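Enoyl-CoA hydratase subunit I (Geobacillus kaustophilus, PDB 2PBP) probably acts as a hydro-lyase of the enoyl-CoA hydratase/isomerase family, adding water across the double bond of enoyl-CoA thioesters. Local coordinates at residues A43-E48 with S92-P97; L29-V34 with I68-K73; R179-S182 with E188-M191; N83-W88 with P139-T144. All coordinates share one frame; numbering follows the deposited sequence.

Interaction 1 (A43-E48 with S92-P97)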
loop_
_atom_site.group_PDB
_atom_site.type_symbol
_atom_site.label_atom_id
_atom_site.label_comp_id
_atom_site.label_asym_id
_atom_site.label_seq_id
_atom_site.Cartn_x
_atom_site.Cartn_y
_atom_site.Cartn_z
ATOM N N ALA A 43 9.619 -12.860 21.860
ATOM C CA ALA A 43 9.284 -14.211 22.301
ATOM C C ALA A 43 8.088 -14.734 21.503
ATOM O O ALA A 43 8.114 -15.852 20.987
ATOM C CB ALA A 43 8.963 -14.210 23.784
ATOM N N PHE A 44 7.038 -13.922 21.406
ATOM C CA PHE A 44 5.853 -14.314 20.651
ATOM C C PHE A 44 6.180 -14.414 19.158
ATOM O O PHE A 44 5.619 -15.247 18.449
ATOM C CB PHE A 44 4.715 -13.297 20.839
ATOM C CG PHE A 44 3.903 -13.491 22.100
ATOM C CD1 PHE A 44 3.732 -14.756 22.658
ATOM C CD2 PHE A 44 3.253 -12.409 22.690
ATOM C CE1 PHE A 44 2.922 -14.939 23.780
ATOM C CE2 PHE A 44 2.441 -12.579 23.812
ATOM C CZ PHE A 44 2.275 -13.849 24.359
ATOM N N ASP A 45 7.081 -13.558 18.686
ATOM C CA ASP A 45 7.469 -13.552 17.274
ATOM C C ASP A 45 8.150 -14.867 16.891
ATOM O O ASP A 45 7.978 -15.353 15.770
ATOM C CB ASP A 45 8.396 -12.357 16.990
ATOM C CG ASP A 45 8.583 -12.084 15.497
ATOM O OD1 ASP A 45 7.681 -12.402 14.693
ATOM O OD2 ASP A 45 9.635 -11.525 15.124
ATOM N N ARG A 46 8.901 -15.445 17.828
ATOM C CA ARG A 46 9.606 -16.708 17.591
ATOM C C ARG A 46 8.697 -17.931 17.749
ATOM O O ARG A 46 9.026 -19.020 17.273
ATOM C CB ARG A 46 10.785 -16.858 18.561
ATOM C CG ARG A 46 11.835 -15.758 18.500
ATOM C CD ARG A 46 13.042 -16.113 19.372
ATOM N NE ARG A 46 12.723 -16.196 20.799
ATOM C CZ ARG A 46 12.809 -15.177 21.652
ATOM N NH1 ARG A 46 13.206 -13.984 21.231
ATOM N NH2 ARG A 46 12.500 -15.352 22.929
ATOM N N ASN A 47 7.565 -17.751 18.426
ATOM C CA ASN A 47 6.607 -18.832 18.670
ATOM C C ASN A 47 5.687 -19.023 17.462
ATOM O O ASN A 47 4.816 -18.196 17.202
ATOM C CB ASN A 47 5.759 -18.500 19.907
ATOM C CG ASN A 47 4.929 -19.681 20.390
ATOM O OD1 ASN A 47 4.589 -20.579 19.621
ATOM N ND2 ASN A 47 4.585 -19.671 21.674
ATOM N N GLU A 48 5.863 -20.119 16.734
ATOM C CA GLU A 48 5.035 -20.363 15.561
ATOM C C GLU A 48 3.565 -20.605 15.884
ATOM O O GLU A 48 2.722 -20.617 14.988
ATOM C CB GLU A 48 5.612 -21.520 14.736
ATOM C CG GLU A 48 6.817 -21.091 13.900
ATOM C CD GLU A 48 7.425 -22.221 13.092
ATOM O OE1 GLU A 48 6.694 -22.858 12.301
ATOM O OE2 GLU A 48 8.642 -22.467 13.245
ATOM N N SER A 92 10.771 -2.720 15.190
ATOM C CA SER A 92 10.524 -2.457 13.778
ATOM C C SER A 92 10.699 -3.675 12.875
ATOM O O SER A 92 10.099 -3.739 11.802
ATOM C CB SER A 92 11.452 -1.346 13.279
ATOM O OG SER A 92 11.262 -0.143 14.000
ATOM N N ILE A 93 11.515 -4.639 13.295
ATOM C CA ILE A 93 11.751 -5.815 12.464
ATOM C C ILE A 93 10.981 -7.081 12.840
ATOM O O ILE A 93 11.276 -8.161 12.328
ATOM C CB ILE A 93 13.257 -6.154 12.394
ATOM C CG1 ILE A 93 13.782 -6.539 13.778
ATOM C CG2 ILE A 93 14.021 -4.963 11.841
ATOM C CD1 ILE A 93 15.146 -7.227 13.780
ATOM N N VAL A 94 10.005 -6.952 13.732
ATOM C CA VAL A 94 9.186 -8.098 14.125
ATOM C C VAL A 94 8.412 -8.521 12.876
ATOM O O VAL A 94 7.769 -7.695 12.229
ATOM C CB VAL A 94 8.214 -7.712 15.255
ATOM C CG1 VAL A 94 7.213 -8.837 15.510
ATOM C CG2 VAL A 94 9.006 -7.419 16.522
ATOM N N LYS A 95 8.480 -9.802 12.526
ATOM C CA LYS A 95 7.809 -10.279 11.320
ATOM C C LYS A 95 6.362 -10.714 11.484
ATOM O O LYS A 95 5.583 -10.648 10.533
ATOM C CB LYS A 95 8.621 -11.414 10.690
ATOM C CG LYS A 95 9.954 -10.945 10.127
ATOM C CD LYS A 95 10.672 -12.052 9.381
ATOM C CE LYS A 95 11.993 -11.564 8.813
ATOM N NZ LYS A 95 11.807 -10.447 7.848
ATOM N N THR A 96 6.002 -11.152 12.682
ATOM C CA THR A 96 4.639 -11.598 12.947
ATOM C C THR A 96 3.680 -10.407 12.940
ATOM O O THR A 96 4.040 -9.313 13.370
ATOM C CB THR A 96 4.552 -12.296 14.320
ATOM O OG1 THR A 96 5.439 -13.424 14.336
ATOM C CG2 THR A 96 3.134 -12.767 14.596
ATOM N N PRO A 97 2.454 -10.600 12.424
ATOM C CA PRO A 97 1.491 -9.496 12.399
ATOM C C PRO A 97 1.279 -8.923 13.801
ATOM O O PRO A 97 1.106 -9.667 14.771
ATOM C CB PRO A 97 0.233 -10.156 11.840
ATOM C CG PRO A 97 0.798 -11.141 10.865
ATOM C CD PRO A 97 1.950 -11.752 11.654
HETATM O O HOH W 1 4.950 -15.907 15.548
#
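Asp45, in the last turn of helix 31-46, faces Thr96 in the irregular loop 93-97, and their CA atoms, 5.5 Å apart, mark the closest backbone approach. The carboxylate of Asp45 carries the contact. With CG anti to the backbone N (chi1 -167°), the group swings from the helix onto the loop, where OD1 takes two bonds from one residue: a very short one from Thr96 OG1 (2.5 Å) and one from Thr96 N (2.9 Å). The amide reaches OD1 on its syn side, but 33° out of the carboxylate plane. OD2 receives a weak bond from Lys95 N at 3.3 Å, so consecutive loop amides grip both oxygens. Val94 packs its CG1 methyl against Asp45 CG at 3.5 Å. A water bridges Thr96 OG1 and Asn47 O, 2.8 Å from each, extending the link past the helix end. With an alanine in place of Asp45, the amides of Lys95 and Thr96 would probably lose the carboxylate that receives them, and the threonine hydroxyl could turn. Farther along, Lys209 bonds to the carbonyls of Val94 and Thr96, and Lys95 pairs with Glu210, so helix 202-217 also holds this loop. The contact joins two successive beta-alpha-beta crossovers of the crotonase fold: helix 31-46 leads into strand 52-57, and loop 93-97 into the neighbouring parallel strand 98-102.

Interaction 2 (L29-V34 with I68-K73)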
loop_
_atom_site.group_PDB
_atom_site.type_symbol
_atom_site.label_atom_id
_atom_site.label_comp_id
_atom_site.label_asym_id
_atom_site.label_seq_id
_atom_site.Cartn_x
_atom_site.Cartn_y
_atom_site.Cartn_z
ATOM N N LEU A 29 6.526 4.667 28.911
ATOM C CA LEU A 29 7.528 3.897 28.189
ATOM C C LEU A 29 8.960 4.272 28.553
ATOM O O LEU A 29 9.673 4.899 27.770
ATOM C CB LEU A 29 7.318 4.037 26.677
ATOM C CG LEU A 29 6.011 3.416 26.182
ATOM C CD1 LEU A 29 5.913 3.535 24.671
ATOM C CD2 LEU A 29 5.961 1.959 26.607
ATOM N N SER A 30 9.369 3.886 29.755
ATOM C CA SER A 30 10.728 4.140 30.224
ATOM C C SER A 30 11.599 3.130 29.490
ATOM O O SER A 30 11.077 2.224 28.842
ATOM C CB SER A 30 10.819 3.884 31.726
ATOM O OG SER A 30 10.464 2.542 32.022
ATOM N N ARG A 31 12.917 3.270 29.581
ATOM C CA ARG A 31 13.789 2.319 28.908
ATOM C C ARG A 31 13.518 0.900 29.411
ATOM O O ARG A 31 13.573 -0.059 28.641
ATOM C CB ARG A 31 15.263 2.677 29.124
ATOM C CG ARG A 31 15.702 3.980 28.464
ATOM C CD ARG A 31 17.222 4.073 28.414
ATOM N NE ARG A 31 17.825 3.928 29.738
ATOM C CZ ARG A 31 17.837 4.881 30.663
ATOM N NH1 ARG A 31 17.283 6.059 30.413
ATOM N NH2 ARG A 31 18.399 4.653 31.842
ATOM N N GLN A 32 13.212 0.767 30.699
ATOM C CA GLN A 32 12.937 -0.546 31.279
ATOM C C GLN A 32 11.671 -1.159 30.683
ATOM O O GLN A 32 11.649 -2.340 30.332
ATOM C CB GLN A 32 12.794 -0.436 32.800
ATOM C CG GLN A 32 12.458 -1.747 33.504
ATOM C CD GLN A 32 13.443 -2.854 33.184
ATOM O OE1 GLN A 32 14.644 -2.614 33.045
ATOM N NE2 GLN A 32 12.941 -4.082 33.080
ATOM N N MET A 33 10.621 -0.351 30.575
ATOM C CA MET A 33 9.350 -0.809 30.014
ATOM C C MET A 33 9.538 -1.257 28.564
ATOM O O MET A 33 9.069 -2.324 28.166
ATOM C CB MET A 33 8.310 0.319 30.084
ATOM C CG MET A 33 6.991 0.030 29.365
ATOM S SD MET A 33 6.014 -1.310 30.091
ATOM C CE MET A 33 4.934 -0.363 31.195
ATOM N N VAL A 34 10.229 -0.439 27.777
ATOM C CA VAL A 34 10.474 -0.772 26.378
ATOM C C VAL A 34 11.234 -2.091 26.254
ATOM O O VAL A 34 10.897 -2.927 25.415
ATOM C CB VAL A 34 11.270 0.347 25.667
ATOM C CG1 VAL A 34 11.614 -0.075 24.237
ATOM C CG2 VAL A 34 10.449 1.633 25.659
ATOM N N ILE A 68 9.716 12.561 32.996
ATOM C CA ILE A 68 10.713 13.626 33.008
ATOM C C ILE A 68 11.906 13.315 33.902
ATOM O O ILE A 68 13.039 13.658 33.565
ATOM C CB ILE A 68 10.091 14.981 33.449
ATOM C CG1 ILE A 68 9.323 15.605 32.280
ATOM C CG2 ILE A 68 11.186 15.936 33.923
ATOM C CD1 ILE A 68 10.144 15.973 31.018
ATOM N N GLN A 69 11.663 12.671 35.040
ATOM C CA GLN A 69 12.763 12.355 35.935
ATOM C C GLN A 69 13.822 11.513 35.229
ATOM O O GLN A 69 15.017 11.733 35.413
ATOM C CB GLN A 69 12.261 11.625 37.184
ATOM C CG GLN A 69 13.364 11.418 38.217
ATOM C CD GLN A 69 12.837 10.994 39.571
ATOM O OE1 GLN A 69 12.007 11.678 40.168
ATOM N NE2 GLN A 69 13.324 9.863 40.068
ATOM N N GLU A 70 13.390 10.556 34.412
ATOM C CA GLU A 70 14.341 9.714 33.694
ATOM C C GLU A 70 15.035 10.502 32.583
ATOM O O GLU A 70 16.250 10.397 32.401
ATOM C CB GLU A 70 13.637 8.485 33.110
ATOM C CG GLU A 70 14.531 7.620 32.225
ATOM C CD GLU A 70 13.966 6.227 32.002
ATOM O OE1 GLU A 70 13.871 5.462 32.983
ATOM O OE2 GLU A 70 13.618 5.899 30.848
ATOM N N MET A 71 14.265 11.300 31.851
ATOM C CA MET A 71 14.826 12.095 30.764
ATOM C C MET A 71 15.763 13.193 31.256
ATOM O O MET A 71 16.748 13.514 30.593
ATOM C CB MET A 71 13.715 12.735 29.928
ATOM C CG MET A 71 12.820 11.750 29.196
ATOM S SD MET A 71 11.828 12.574 27.927
ATOM C CE MET A 71 10.513 13.284 28.902
ATOM N N ALA A 72 15.455 13.769 32.414
ATOM C CA ALA A 72 16.268 14.848 32.966
ATOM C C ALA A 72 17.680 14.401 33.328
ATOM O O ALA A 72 18.577 15.227 33.463
ATOM C CB ALA A 72 15.579 15.449 34.191
ATOM N N LYS A 73 17.874 13.096 33.487
ATOM C CA LYS A 73 19.190 12.564 33.827
ATOM C C LYS A 73 20.117 12.509 32.616
ATOM O O LYS A 73 21.336 12.409 32.759
ATOM C CB LYS A 73 19.063 11.146 34.385
ATOM C CG LYS A 73 18.324 11.021 35.701
ATOM C CD LYS A 73 18.273 9.558 36.131
ATOM C CE LYS A 73 19.675 8.965 36.245
ATOM N NZ LYS A 73 19.653 7.504 36.538
HETATM O O HOH W 2 17.957 8.479 31.851
HETATM O O HOH W 3 18.324 5.859 34.444
HETATM O O HOH W 4 13.910 2.752 32.956
#
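Ser30 meets the end of Glu70 with its CB 3.6 Å from OE2, while its hydroxyl works within its own segment: OG, held between the backbone N and the carbonyl carbon (chi1 59°), accepts from Met33 N at 3.2 Å as the N-cap of helix 31-46. Arg31 follows with the central bond, its backbone N donating to the syn lone pair of Glu70 OE2 at 3.0 Å and 161°. A bend at chi3 lays the Arg31 guanidinium with a face toward the Glu70 side chain, NH1 3.6 Å from CG and the plane turned 41° from the carboxylate. Glu70 OE2, 3.7 Å from Arg31 NH1, lies well out of that plane, so this long salt bridge is an attraction of charge without a directed bond. Water carries the other links, joining Arg31 NH1 to Glu70 O, Arg31 NH2 to Lys73 NZ, and Gln32 N to Glu70 OE1. Shortening Glu70 to an alanine is likely to leave Arg31 N without its acceptor and Arg31, with Lys73 and Arg78 nearby, without its balancing charge. Helix end and arginine together probably stabilise the ionised carboxylate, which implies an electrostatic clasp between helices 31-46 and 68-72 at the surface.

Interaction 3 (R179-S182 with E188-M191)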
loop_
_atom_site.group_PDB
_atom_site.type_symbol
_atom_site.label_atom_id
_atom_site.label_comp_id
_atom_site.label_asym_id
_atom_site.label_seq_id
_atom_site.Cartn_x
_atom_site.Cartn_y
_atom_site.Cartn_z
ATOM N N ARG A 179 -9.631 1.467 12.447
ATOM C CA ARG A 179 -11.026 1.550 12.862
ATOM C C ARG A 179 -11.143 2.045 14.295
ATOM O O ARG A 179 -10.225 1.879 15.104
ATOM C CB ARG A 179 -11.718 0.190 12.731
ATOM C CG ARG A 179 -11.303 -0.833 13.769
ATOM C CD ARG A 179 -12.147 -2.096 13.661
ATOM N NE ARG A 179 -13.578 -1.810 13.727
ATOM C CZ ARG A 179 -14.520 -2.738 13.869
ATOM N NH1 ARG A 179 -14.184 -4.018 13.964
ATOM N NH2 ARG A 179 -15.798 -2.387 13.914
ATOM N N VAL A 180 -12.284 2.653 14.600
ATOM C CA VAL A 180 -12.545 3.191 15.926
ATOM C C VAL A 180 -13.812 2.562 16.493
ATOM O O VAL A 180 -14.820 2.435 15.796
ATOM C CB VAL A 180 -12.735 4.724 15.867
ATOM C CG1 VAL A 180 -12.977 5.278 17.260
ATOM C CG2 VAL A 180 -11.512 5.370 15.229
ATOM N N VAL A 181 -13.753 2.159 17.756
ATOM C CA VAL A 181 -14.904 1.557 18.416
ATOM C C VAL A 181 -15.015 2.074 19.841
ATOM O O VAL A 181 -14.051 2.598 20.399
ATOM C CB VAL A 181 -14.800 0.018 18.450
ATOM C CG1 VAL A 181 -14.882 -0.539 17.035
ATOM C CG2 VAL A 181 -13.498 -0.400 19.115
ATOM N N SER A 182 -16.198 1.930 20.426
ATOM C CA SER A 182 -16.429 2.382 21.789
ATOM C C SER A 182 -15.489 1.637 22.736
ATOM O O SER A 182 -15.117 0.491 22.485
ATOM C CB SER A 182 -17.889 2.134 22.178
ATOM O OG SER A 182 -18.202 2.761 23.408
ATOM N N GLU A 188 -12.813 -6.759 22.403
ATOM C CA GLU A 188 -13.649 -7.733 21.715
ATOM C C GLU A 188 -13.460 -7.605 20.208
ATOM O O GLU A 188 -13.243 -8.598 19.508
ATOM C CB GLU A 188 -15.117 -7.501 22.061
ATOM C CG GLU A 188 -16.073 -8.419 21.332
ATOM C CD GLU A 188 -17.513 -7.967 21.467
ATOM O OE1 GLU A 188 -17.955 -7.740 22.611
ATOM O OE2 GLU A 188 -18.199 -7.842 20.431
ATOM N N GLU A 189 -13.545 -6.375 19.709
ATOM C CA GLU A 189 -13.385 -6.130 18.280
ATOM C C GLU A 189 -11.971 -6.447 17.799
ATOM O O GLU A 189 -11.796 -7.040 16.735
ATOM C CB GLU A 189 -13.732 -4.677 17.946
ATOM C CG GLU A 189 -15.211 -4.345 18.102
ATOM C CD GLU A 189 -16.095 -5.165 17.176
ATOM O OE1 GLU A 189 -15.807 -5.203 15.962
ATOM O OE2 GLU A 189 -17.079 -5.767 17.659
ATOM N N THR A 190 -10.969 -6.050 18.575
ATOM C CA THR A 190 -9.580 -6.306 18.196
ATOM C C THR A 190 -9.289 -7.805 18.147
ATOM O O THR A 190 -8.651 -8.288 17.215
ATOM C CB THR A 190 -8.587 -5.642 19.178
ATOM O OG1 THR A 190 -8.828 -4.230 19.220
ATOM C CG2 THR A 190 -7.151 -5.882 18.723
ATOM N N MET A 191 -9.760 -8.539 19.151
ATOM C CA MET A 191 -9.529 -9.979 19.189
ATOM C C MET A 191 -10.262 -10.696 18.057
ATOM O O MET A 191 -9.789 -11.714 17.549
ATOM C CB MET A 191 -9.953 -10.552 20.542
ATOM C CG MET A 191 -9.079 -10.091 21.700
ATOM S SD MET A 191 -7.325 -10.470 21.444
ATOM C CE MET A 191 -7.358 -12.268 21.503
#
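Arg179 and Glu189 meet through a salt bridge, NH1 to OE1 at 2.8 Å, the tight part of a small contact that buries 133 Å² in all. Glu189 CG lies anti to the carbonyl carbon (chi1 -69°), on the side of the strand, and a bend at chi2 brings the carboxylate round to Arg179. OE1 sits above the guanidinium plane and not in line with an N-H, so the N-H to acceptor angle falls to 123° and the hydrogen bond is weak. For the same reason OE1 is also 3.5 Å from both CZ and NH2 of Arg179. The guanidinium and carboxylate planes stand 83° apart instead of lying side by side.

The looser part is aliphatic. Val181 CG1 touches Glu189 CG at 4.0 Å, and that methylene stands over the guanidinium face only at a distance, with OE1 between them. On the outer side lies the exposed Glu188, which pairs with Arg192, as does Glu189 OE2 in a second salt bridge. Beneath this surface the neighbouring Thr190 packs on strands 98-102 and 119-123, and backbone bonds tie Arg179 and Val181 to Ala122. Edge strand 179-181 and helix 186-198 are thus joined by a bridge relying more on charge than on bond direction, and with an arginine for each carboxylate oxygen the glutamate probably stays ionised.

Interaction 4 (N83-W88 with P139-T144)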
loop_
_atom_site.group_PDB
_atom_site.type_symbol
_atom_site.label_atom_id
_atom_site.label_comp_id
_atom_site.label_asym_id
_atom_site.label_seq_id
_atom_site.Cartn_x
_atom_site.Cartn_y
_atom_site.Cartn_z
ATOM N N ASN A 83 22.244 4.256 23.730
ATOM C CA ASN A 83 21.731 3.717 22.471
ATOM C C ASN A 83 20.382 3.036 22.711
ATOM O O ASN A 83 20.126 1.929 22.232
ATOM C CB ASN A 83 22.743 2.726 21.885
ATOM C CG ASN A 83 22.375 2.275 20.484
ATOM O OD1 ASN A 83 21.593 2.928 19.795
ATOM N ND2 ASN A 83 22.951 1.159 20.051
ATOM N N GLN A 84 19.514 3.727 23.444
ATOM C CA GLN A 84 18.200 3.203 23.800
ATOM C C GLN A 84 17.265 2.929 22.629
ATOM O O GLN A 84 16.355 2.108 22.738
ATOM C CB GLN A 84 17.505 4.162 24.770
ATOM C CG GLN A 84 16.952 5.422 24.115
ATOM C CD GLN A 84 16.624 6.501 25.131
ATOM O OE1 GLN A 84 17.521 7.051 25.769
ATOM N NE2 GLN A 84 15.339 6.805 25.291
ATOM N N PHE A 85 17.476 3.603 21.509
ATOM C CA PHE A 85 16.584 3.402 20.380
ATOM C C PHE A 85 16.860 2.141 19.576
ATOM O O PHE A 85 16.126 1.819 18.646
ATOM C CB PHE A 85 16.577 4.656 19.511
ATOM C CG PHE A 85 16.104 5.870 20.253
ATOM C CD1 PHE A 85 14.801 5.928 20.751
ATOM C CD2 PHE A 85 16.975 6.918 20.528
ATOM C CE1 PHE A 85 14.378 7.012 21.520
ATOM C CE2 PHE A 85 16.564 8.005 21.295
ATOM C CZ PHE A 85 15.262 8.054 21.794
ATOM N N ALA A 86 17.913 1.416 19.949
ATOM C CA ALA A 86 18.220 0.160 19.271
ATOM C C ALA A 86 17.088 -0.807 19.612
ATOM O O ALA A 86 16.748 -1.684 18.818
ATOM C CB ALA A 86 19.550 -0.396 19.750
ATOM N N ASP A 87 16.506 -0.643 20.799
ATOM C CA ASP A 87 15.395 -1.498 21.214
ATOM C C ASP A 87 14.186 -1.216 20.330
ATOM O O ASP A 87 13.415 -2.119 20.012
ATOM C CB ASP A 87 15.024 -1.254 22.681
ATOM C CG ASP A 87 15.791 -2.148 23.636
ATOM O OD1 ASP A 87 16.573 -3.000 23.159
ATOM O OD2 ASP A 87 15.606 -2.005 24.864
ATOM N N TRP A 88 14.017 0.041 19.933
ATOM C CA TRP A 88 12.898 0.386 19.073
ATOM C C TRP A 88 13.115 -0.199 17.683
ATOM O O TRP A 88 12.160 -0.574 17.002
ATOM C CB TRP A 88 12.718 1.904 18.995
ATOM C CG TRP A 88 12.100 2.483 20.232
ATOM C CD1 TRP A 88 12.749 2.909 21.360
ATOM C CD2 TRP A 88 10.700 2.675 20.478
ATOM N NE1 TRP A 88 11.838 3.356 22.290
ATOM C CE2 TRP A 88 10.576 3.225 21.776
ATOM C CE3 TRP A 88 9.539 2.436 19.727
ATOM C CZ2 TRP A 88 9.332 3.541 22.340
ATOM C CZ3 TRP A 88 8.301 2.751 20.288
ATOM C CH2 TRP A 88 8.210 3.298 21.584
ATOM N N PRO A 139 10.488 13.782 19.259
ATOM C CA PRO A 139 10.290 12.329 19.263
ATOM C C PRO A 139 11.612 11.710 18.806
ATOM O O PRO A 139 12.246 12.215 17.882
ATOM C CB PRO A 139 9.176 12.131 18.241
ATOM C CG PRO A 139 8.371 13.403 18.379
ATOM C CD PRO A 139 9.462 14.448 18.435
ATOM N N GLY A 140 12.033 10.625 19.445
ATOM C CA GLY A 140 13.291 10.011 19.061
ATOM C C GLY A 140 13.189 8.545 18.697
ATOM O O GLY A 140 14.203 7.906 18.418
ATOM N N ALA A 141 11.967 8.019 18.687
ATOM C CA ALA A 141 11.739 6.612 18.369
ATOM C C ALA A 141 10.890 6.388 17.116
ATOM O O ALA A 141 9.971 5.565 17.121
ATOM C CB ALA A 141 11.094 5.915 19.569
ATOM N N GLY A 142 11.195 7.124 16.050
ATOM C CA GLY A 142 10.473 6.958 14.801
ATOM C C GLY A 142 9.259 7.841 14.588
ATOM O O GLY A 142 8.719 7.892 13.485
ATOM N N GLY A 143 8.824 8.531 15.637
ATOM C CA GLY A 143 7.662 9.398 15.530
ATOM C C GLY A 143 7.682 10.373 14.363
ATOM O O GLY A 143 6.705 10.472 13.620
ATOM N N THR A 144 8.785 11.096 14.188
ATOM C CA THR A 144 8.867 12.065 13.097
ATOM C C THR A 144 8.898 11.378 11.737
ATOM O O THR A 144 8.436 11.935 10.742
ATOM C CB THR A 144 10.118 12.965 13.209
ATOM O OG1 THR A 144 11.301 12.177 13.028
ATOM C CG2 THR A 144 10.167 13.645 14.563
#
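Phe85 has both ring faces occupied: Gly140 O lies over the centre of one, 3.0 Å above the plane, and Gln84 CG covers the opposite face at 3.7 Å. Ala141 N approaches this ring obliquely, 3.9 Å from CE1. Trp88 offers a face to Ala141, whose CB stands 3.5 Å from the centroid of the five-membered ring and 13° off its normal, a CH-pi contact with the methyl closest to CD2. Both aromatic side chains place CG beside their backbone N and anti to the carbonyl carbon (chi1 -60° for Phe85), which sends the two rings toward the loop. The methyl of Ala141 also meets Phe85 CD1 at 3.9 Å, so it touches both aromatic residues.

Glycines fit the loop to this surface. A beta carbon on Gly140 would fall 2.8 Å from Phe85 CZ; one on Gly142, the N-cap residue of helix 143-151 (phi 92°), would press against Ala141 O, which few other residues tolerate. Glu112 accepts from the amides of Ala141 and Gly143 and touches Trp88 and Pro139. Pro139-Thr144 is thus a glycine-rich turn into helix 143-151, held through Glu112; in the crotonase family such a turn borders the active site, so a place there is probable.

In the fold
From the N terminus, interaction 2 opens first, tying the start of helix 31-46 to helix 68-72. Interaction 1 opens at the far end of that helix before interaction 2 closes, so the two cross; it closes at the lead-in to strand 98-102. Interaction 4 opens at 83-88, before 92-97 completes interaction 1, and crosses it too, joining helix 86-92 to the turn before helix 143-151. Interactions 2 and 4 touch directly: Arg31 packs on Gln84, Leu29 on Trp88, and Val34 on both Asp87 and Trp88. Interaction 3 comes last, a short local closure between edge strand 179-181 and helix 186-198, its nearest atoms about 18 Å from interaction 4, on the opposite side of the chain's centre.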